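Local structure of conserved domain protein (Porphyromonas gingivalis, 3PNN) at residues I28-G31 with D37-V40; G169-Q172 with L178-G181; S214-G219 with F247-V252. The protein probably acts as a cytoplasmic glycosyltransferase, forming glycosidic linkages by means of an alpha/beta/alpha, Rossmann-like domain. All coordinates share one frame; numbering follows the deposited sequence.

Contact 1 (I28-G31 with D37-V40); sequences IGPG and DYSV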
loop_
_atom_site.group_PDB
_atom_site.type_symbol
_atom_site.label_atom_id
_atom_site.label_comp_id
_atom_site.label_asym_id
_atom_site.label_seq_id
_atom_site.Cartn_x
_atom_site.Cartn_y
_atom_site.Cartn_z
ATOM N N ILE A 28 -15.505 7.764 8.897
ATOM C CA ILE A 28 -15.649 8.761 7.843
ATOM C C ILE A 28 -16.811 8.501 6.875
ATOM O O ILE A 28 -17.341 9.440 6.276
ATOM C CB ILE A 28 -14.323 8.915 7.068
ATOM C CG1 ILE A 28 -14.355 10.154 6.177
ATOM C CG2 ILE A 28 -13.997 7.622 6.267
ATOM C CD1 ILE A 28 -12.949 10.611 5.720
ATOM N N GLY A 29 -17.217 7.240 6.726
ATOM C CA GLY A 29 -18.361 6.915 5.886
ATOM C C GLY A 29 -19.669 7.283 6.571
ATOM O O GLY A 29 -19.687 7.581 7.768
ATOM N N PRO A 30 -20.783 7.259 5.820
ATOM C CA PRO A 30 -22.071 7.707 6.371
ATOM C C PRO A 30 -22.580 6.858 7.547
ATOM O O PRO A 30 -23.365 7.351 8.364
ATOM C CB PRO A 30 -23.028 7.628 5.172
ATOM C CG PRO A 30 -22.338 6.756 4.159
ATOM C CD PRO A 30 -20.858 6.950 4.377
ATOM N N GLY A 31 -22.132 5.609 7.644
ATOM C CA GLY A 31 -22.514 4.747 8.748
ATOM C C GLY A 31 -21.454 4.674 9.835
ATOM O O GLY A 31 -21.562 3.893 10.780
ATOM N N ASP A 37 -12.240 -0.128 6.499
ATOM C CA ASP A 37 -13.471 -0.912 6.383
ATOM C C ASP A 37 -13.946 -1.048 4.935
ATOM O O ASP A 37 -14.371 -2.131 4.524
ATOM C CB ASP A 37 -14.610 -0.289 7.206
ATOM C CG ASP A 37 -14.406 -0.429 8.719
ATOM O OD1 ASP A 37 -13.629 -1.310 9.162
ATOM O OD2 ASP A 37 -15.032 0.360 9.457
ATOM N N TYR A 38 -13.923 0.049 4.178
ATOM C CA TYR A 38 -14.284 -0.034 2.746
ATOM C C TYR A 38 -13.348 -0.988 1.997
ATOM O O TYR A 38 -13.805 -1.777 1.171
ATOM C CB TYR A 38 -14.313 1.359 2.094
ATOM C CG TYR A 38 -15.503 2.133 2.596
ATOM C CD1 TYR A 38 -16.737 2.048 1.944
ATOM C CD2 TYR A 38 -15.421 2.892 3.764
ATOM C CE1 TYR A 38 -17.852 2.720 2.429
ATOM C CE2 TYR A 38 -16.540 3.579 4.255
ATOM C CZ TYR A 38 -17.744 3.482 3.589
ATOM O OH TYR A 38 -18.861 4.143 4.078
ATOM N N SER A 39 -12.056 -0.950 2.313
ATOM C CA SER A 39 -11.103 -1.865 1.653
ATOM C C SER A 39 -11.423 -3.318 1.954
ATOM O O SER A 39 -11.426 -4.158 1.051
ATOM C CB SER A 39 -9.667 -1.572 2.086
ATOM O OG SER A 39 -9.237 -0.338 1.538
ATOM N N VAL A 40 -11.676 -3.617 3.226
ATOM C CA VAL A 40 -11.969 -4.988 3.621
ATOM C C VAL A 40 -13.275 -5.458 2.997
ATOM O O VAL A 40 -13.355 -6.568 2.478
ATOM C CB VAL A 40 -11.985 -5.160 5.163
ATOM C CG1 VAL A 40 -12.453 -6.575 5.543
ATOM C CG2 VAL A 40 -10.592 -4.857 5.730
HETATM O O HOH W 1 -20.017 3.966 6.719
#

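Contact 2 (G169-Q172 with L178-G181); sequences GVCQ and LLTG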
loop_
_atom_site.group_PDB
_atom_site.type_symbol
_atom_site.label_atom_id
_atom_site.label_comp_id
_atom_site.label_asym_id
_atom_site.label_seq_id
_atom_site.Cartn_x
_atom_site.Cartn_y
_atom_site.Cartn_z
ATOM N N GLY A 169 4.420 7.459 -6.548
ATOM C CA GLY A 169 5.318 6.607 -7.310
ATOM C C GLY A 169 5.055 6.801 -8.794
ATOM O O GLY A 169 4.081 6.267 -9.332
ATOM N N VAL A 170 5.915 7.564 -9.462
ATOM C CA VAL A 170 5.718 7.850 -10.882
ATOM C C VAL A 170 6.244 6.695 -11.730
ATOM O O VAL A 170 7.405 6.297 -11.608
ATOM C CB VAL A 170 6.386 9.178 -11.295
ATOM C CG1 VAL A 170 6.268 9.376 -12.795
ATOM C CG2 VAL A 170 5.733 10.343 -10.554
ATOM N N CYS A 171 5.379 6.151 -12.580
ATOM C CA CYS A 171 5.680 4.910 -13.280
ATOM C C CYS A 171 5.984 5.105 -14.757
ATOM O O CYS A 171 5.332 5.894 -15.425
ATOM C CB CYS A 171 4.476 3.976 -13.186
ATOM S SG CYS A 171 4.179 3.417 -11.526
ATOM N N GLN A 172 6.965 4.360 -15.255
ATOM C CA GLN A 172 7.178 4.237 -16.693
ATOM C C GLN A 172 6.596 2.899 -17.096
ATOM O O GLN A 172 6.934 1.877 -16.501
ATOM C CB GLN A 172 8.669 4.274 -17.021
ATOM C CG GLN A 172 9.375 5.478 -16.411
ATOM C CD GLN A 172 8.732 6.779 -16.846
ATOM O OE1 GLN A 172 8.429 6.962 -18.025
ATOM N NE2 GLN A 172 8.508 7.686 -15.895
ATOM N N LEU A 178 3.779 -3.313 -19.163
ATOM C CA LEU A 178 4.734 -3.744 -18.149
ATOM C C LEU A 178 5.493 -2.554 -17.579
ATOM O O LEU A 178 5.929 -1.664 -18.322
ATOM C CB LEU A 178 5.720 -4.759 -18.724
ATOM C CG LEU A 178 5.115 -6.092 -19.169
ATOM C CD1 LEU A 178 6.193 -6.915 -19.888
ATOM C CD2 LEU A 178 4.538 -6.856 -17.972
ATOM N N LEU A 179 5.634 -2.555 -16.258
ATOM C CA LEU A 179 6.350 -1.516 -15.527
ATOM C C LEU A 179 7.833 -1.599 -15.863
ATOM O O LEU A 179 8.447 -2.663 -15.739
ATOM C CB LEU A 179 6.155 -1.723 -14.013
ATOM C CG LEU A 179 6.663 -0.615 -13.094
ATOM C CD1 LEU A 179 5.935 0.675 -13.432
ATOM C CD2 LEU A 179 6.498 -0.984 -11.594
ATOM N N THR A 180 8.421 -0.496 -16.304
ATOM C CA THR A 180 9.850 -0.518 -16.603
ATOM C C THR A 180 10.619 0.298 -15.577
ATOM O O THR A 180 11.840 0.202 -15.491
ATOM C CB THR A 180 10.165 0.011 -18.018
ATOM O OG1 THR A 180 9.760 1.379 -18.107
ATOM C CG2 THR A 180 9.436 -0.803 -19.072
ATOM N N GLY A 181 9.899 1.096 -14.794
ATOM C CA GLY A 181 10.533 1.895 -13.758
ATOM C C GLY A 181 9.512 2.553 -12.854
ATOM O O GLY A 181 8.436 2.939 -13.300
#

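Contact 3 (S214-G219 with F247-V252); sequences SMNMWG and FFIPFV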
loop_
_atom_site.group_PDB
_atom_site.type_symbol
_atom_site.label_atom_id
_atom_site.label_comp_id
_atom_site.label_asym_id
_atom_site.label_seq_id
_atom_site.Cartn_x
_atom_site.Cartn_y
_atom_site.Cartn_z
ATOM N N SER A 214 1.754 4.686 -8.997
ATOM C CA SER A 214 1.485 3.694 -7.969
ATOM C C SER A 214 0.810 4.372 -6.779
ATOM O O SER A 214 1.176 5.492 -6.411
ATOM C CB SER A 214 2.796 3.040 -7.508
ATOM O OG SER A 214 2.590 2.287 -6.321
HETATM N N MSE A 215 -0.178 3.703 -6.185
HETATM C CA MSE A 215 -0.765 4.150 -4.912
HETATM C C MSE A 215 -0.530 3.070 -3.856
HETATM O O MSE A 215 -1.273 2.958 -2.866
HETATM C CB MSE A 215 -2.269 4.464 -5.050
HETATM C CG MSE A 215 -2.569 5.564 -6.082
HETATM SE SE MSE A 215 -1.655 7.250 -5.673
HETATM C CE MSE A 215 -2.596 7.716 -4.052
ATOM N N ASN A 216 0.526 2.293 -4.074
ATOM C CA ASN A 216 0.926 1.210 -3.169
ATOM C C ASN A 216 -0.096 0.072 -3.092
ATOM O O ASN A 216 -0.297 -0.515 -2.028
ATOM C CB ASN A 216 1.239 1.740 -1.766
ATOM C CG ASN A 216 2.620 1.320 -1.271
ATOM O OD1 ASN A 216 3.530 1.055 -2.065
ATOM N ND2 ASN A 216 2.788 1.281 0.057
HETATM N N MSE A 217 -0.746 -0.229 -4.215
HETATM C CA MSE A 217 -1.573 -1.432 -4.327
HETATM C C MSE A 217 -0.851 -2.417 -5.245
HETATM O O MSE A 217 -0.835 -2.231 -6.462
HETATM C CB MSE A 217 -2.963 -1.089 -4.891
HETATM C CG MSE A 217 -3.885 -2.303 -5.110
HETATM SE SE MSE A 217 -5.739 -1.714 -5.522
HETATM C CE MSE A 217 -6.682 -2.699 -4.137
ATOM N N TRP A 218 -0.254 -3.460 -4.663
ATOM C CA TRP A 218 0.598 -4.391 -5.418
ATOM C C TRP A 218 0.044 -5.798 -5.332
ATOM O O TRP A 218 -0.705 -6.117 -4.403
ATOM C CB TRP A 218 1.978 -4.440 -4.771
ATOM C CG TRP A 218 2.677 -3.141 -4.708
ATOM C CD1 TRP A 218 2.696 -2.255 -3.669
ATOM C CD2 TRP A 218 3.496 -2.586 -5.733
ATOM N NE1 TRP A 218 3.482 -1.171 -3.995
ATOM C CE2 TRP A 218 3.978 -1.351 -5.261
ATOM C CE3 TRP A 218 3.863 -3.013 -7.017
ATOM C CZ2 TRP A 218 4.811 -0.530 -6.028
ATOM C CZ3 TRP A 218 4.707 -2.201 -7.778
ATOM C CH2 TRP A 218 5.161 -0.972 -7.280
ATOM N N GLY A 219 0.448 -6.651 -6.268
ATOM C CA GLY A 219 0.174 -8.082 -6.194
ATOM C C GLY A 219 1.478 -8.858 -6.334
ATOM O O GLY A 219 2.207 -8.667 -7.310
ATOM N N PHE A 247 13.633 1.445 3.816
ATOM C CA PHE A 247 13.604 0.377 2.816
ATOM C C PHE A 247 12.190 0.298 2.265
ATOM O O PHE A 247 11.292 -0.234 2.928
ATOM C CB PHE A 247 14.001 -0.929 3.517
ATOM C CG PHE A 247 14.179 -2.111 2.600
ATOM C CD1 PHE A 247 15.110 -2.085 1.574
ATOM C CD2 PHE A 247 13.458 -3.279 2.817
ATOM C CE1 PHE A 247 15.296 -3.190 0.745
ATOM C CE2 PHE A 247 13.640 -4.393 1.994
ATOM C CZ PHE A 247 14.556 -4.346 0.956
ATOM N N PHE A 248 11.995 0.845 1.062
ATOM C CA PHE A 248 10.665 1.068 0.475
ATOM C C PHE A 248 10.318 0.062 -0.612
ATOM O O PHE A 248 11.196 -0.380 -1.350
ATOM C CB PHE A 248 10.605 2.452 -0.177
ATOM C CG PHE A 248 10.634 3.591 0.796
ATOM C CD1 PHE A 248 9.598 3.776 1.696
ATOM C CD2 PHE A 248 11.681 4.495 0.787
ATOM C CE1 PHE A 248 9.615 4.832 2.588
ATOM C CE2 PHE A 248 11.706 5.556 1.676
ATOM C CZ PHE A 248 10.670 5.722 2.575
ATOM N N ILE A 249 9.029 -0.244 -0.758
ATOM C CA ILE A 249 8.599 -1.192 -1.786
ATOM C C ILE A 249 9.004 -0.794 -3.229
ATOM O O ILE A 249 9.577 -1.614 -3.968
ATOM C CB ILE A 249 7.091 -1.444 -1.707
ATOM C CG1 ILE A 249 6.735 -2.083 -0.360
ATOM C CG2 ILE A 249 6.624 -2.306 -2.881
ATOM C CD1 ILE A 249 5.226 -2.119 -0.103
ATOM N N PRO A 250 8.704 0.456 -3.642
ATOM C CA PRO A 250 9.059 0.893 -5.004
ATOM C C PRO A 250 10.540 0.716 -5.314
ATOM O O PRO A 250 10.893 0.375 -6.449
ATOM C CB PRO A 250 8.732 2.392 -5.000
ATOM C CG PRO A 250 7.799 2.595 -3.880
ATOM C CD PRO A 250 8.070 1.534 -2.859
ATOM N N PHE A 251 11.403 0.956 -4.330
ATOM C CA PHE A 251 12.834 0.781 -4.533
ATOM C C PHE A 251 13.192 -0.658 -4.901
ATOM O O PHE A 251 13.944 -0.907 -5.852
ATOM C CB PHE A 251 13.641 1.210 -3.303
ATOM C CG PHE A 251 15.090 0.794 -3.368
ATOM C CD1 PHE A 251 16.035 1.614 -3.957
ATOM C CD2 PHE A 251 15.500 -0.430 -2.854
ATOM C CE1 PHE A 251 17.363 1.227 -4.030
ATOM C CE2 PHE A 251 16.819 -0.825 -2.926
ATOM C CZ PHE A 251 17.754 0.003 -3.513
ATOM N N VAL A 252 12.676 -1.597 -4.119
ATOM C CA VAL A 252 12.890 -3.019 -4.360
ATOM C C VAL A 252 12.302 -3.458 -5.697
ATOM O O VAL A 252 12.957 -4.141 -6.473
ATOM C CB VAL A 252 12.236 -3.866 -3.235
ATOM C CG1 VAL A 252 12.229 -5.338 -3.618
ATOM C CG2 VAL A 252 12.975 -3.627 -1.926
#

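Contact 1 (I28-G31 with D37-V40)
Tyr38, in the first turn of helix 35-46, reaches across to the loop at Gly29 and Pro30 with the far end of its side chain. Two kinds of interaction hold the sides together: van der Waals contact around the phenol oxygen, and a bridge through one water.

The direct contacts converge on the hydroxyl. Tyr38 OH lies 3.3 Å from Gly29 CA and 3.5 Å from Pro30 CD, so the phenol meets the start of the Gly-Pro step. Gly29 CA approaches the ring from its edge, near the ring plane, on the CE2 side, with CE2 at 4.1 Å from that CA. The lack of a side chain on Gly29 matters here, because the oxygen sits on the very side where a beta carbon would project. Tyr38 CG stands anti to its own carbonyl carbon (chi1 -71°), and this swings the ring off the helix toward the loop.

The polar part is indirect. A water accepts a hydrogen bond from Gly31 N at 2.8 Å and lies 2.9 Å from Tyr38 OH, linking the phenol to the loop backbone two residues beyond Gly29.

Around this pair, Tyr298 meets the Tyr38 ring edge-to-face, while the last helix, 282-294, covers Ile28 and Pro30. Neighbouring Asp37 is turned to other partners, with a salt bridge to Lys70 and a hydrogen bond to the backbone N of Thr34. A bound glycerol, probably from the crystallisation liquor, lies near Gly29.

The hydroxyl is wedged against carbon atoms of the loop yet has a polar outlet in the water. Within the Rossmann-like domain, the loop between strand 7-11 and helix 35-46 is thus joined to that helix by shape and a single solvent bridge, with no direct hydrogen bond between the two segments.

Contact 2 (G169-Q172 with L178-G181)
Gln172 faces both Thr180 and Gly181 in a classic beta bulge, set in the antiparallel hairpin of strands 166-173 and 179-191. The backbone part is tight. Gln172 N donates to Gly181 O at 2.8 Å, nearly straight (170°), and Thr180 N donates to Gln172 O, also at 2.8 Å. Gln172 and Gly181 form the hydrogen-bonded pair. The short segments run at 115° to each other, far from a regular antiparallel 180°, consistent with the extra twist a classic bulge introduces.

Packing is close on the face of Cys171 and Leu179 as well. Leu179 CG stands anti to its backbone N (chi1 -171°), and its CD1 branch comes within 3.6 Å of Cys171 CB. Leu179 itself is buried against Val253 and Ile257 of helix 249-259 and against strand 263-268.

The other side is loose and faces solvent. The Gln172 chain bends at chi2 (-56°), which carries its amide away from the opposing strand, and Gly181 offers it no side chain to pack on. Exposed Thr180 still leans in with its hydroxyl: Thr180 OG1 lies 3.3 Å from Gln172 CB.

Contact 3 (S214-G219 with F247-V252)
Ile249 and Trp218 are brought together by their first torsions. The indole CG of Trp218 is anti to the carbonyl carbon (chi1 -59°) and the ring plane is turned nearly square to the CA-CB-CG plane (chi2 95°), presenting a face to helix 249-259. On that helix, a chi1 of -63° places Ile249 CG1 beside the backbone N and anti to the carbonyl carbon, which leaves CG2 anti to N, over the indole, while the CG1 branch, extended through chi2, carries CD1 toward Asn216.

The main contact is a CH-pi interaction. Ile249 CG2 lies 3.8 Å from the centroid of the five-membered ring of Trp218, offset toward the rim, with Trp218 NE1 its nearest ring atom at 3.5 Å. Beside it, Ile249 CD1 passes obliquely at 4.1 Å from Asn216 OD1, a looser touch on the amide.

The amide also fixes the indole. Trp218 NE1 donates to Asn216 OD1 at 2.9 Å, with the acceptor in the ring plane but the donor well above the carbonyl plane. One face and one edge of the ring are therefore occupied from different directions, which would limit its rotation. Asn216 is itself positioned by an ST turn, its backbone N donating to Ser214 OG at 3.1 Å, and its ND2 is satisfied by Asn122 OD1. A glycerol bound near the Asn216 side chain may mark a pocket.

The chain turns a corner at Asn216, between strands 212-215 and 217-220. From there Trp218 packs on Met151 of strand 148-155 and pairs through its backbone with Val120. Ile249, whose backbone N is bonded to Thr103 OG1, rests also on Val107 of helix 103-108 and on Tyr224 of helix 223-239, so the contact joins the first turn of helix 249-259 to the central strands.

How the contacts relate
The three contacts follow one another along the chain, and none encloses or crosses another. Contact 1 closes a short loop near the N terminus, setting the first turn of helix 35-46 against the loop that precedes it. Contact 2 then closes the beta hairpin of strands 166-173 and 179-191. Contact 3 spans a longer excursion that includes helix 223-239 and returns helix 249-259 to the strands. Contacts 2 and 3 touch: Gly169 O and Ser214 N, 2.8 Å apart, probably share a hydrogen bond between adjacent strands 166-173 and 212-215. Contact 1 touches neither: its centre is about 30 Å from that of contact 2, across the chain's centre, and its nearest atoms are about 7 Å from those of contact 3.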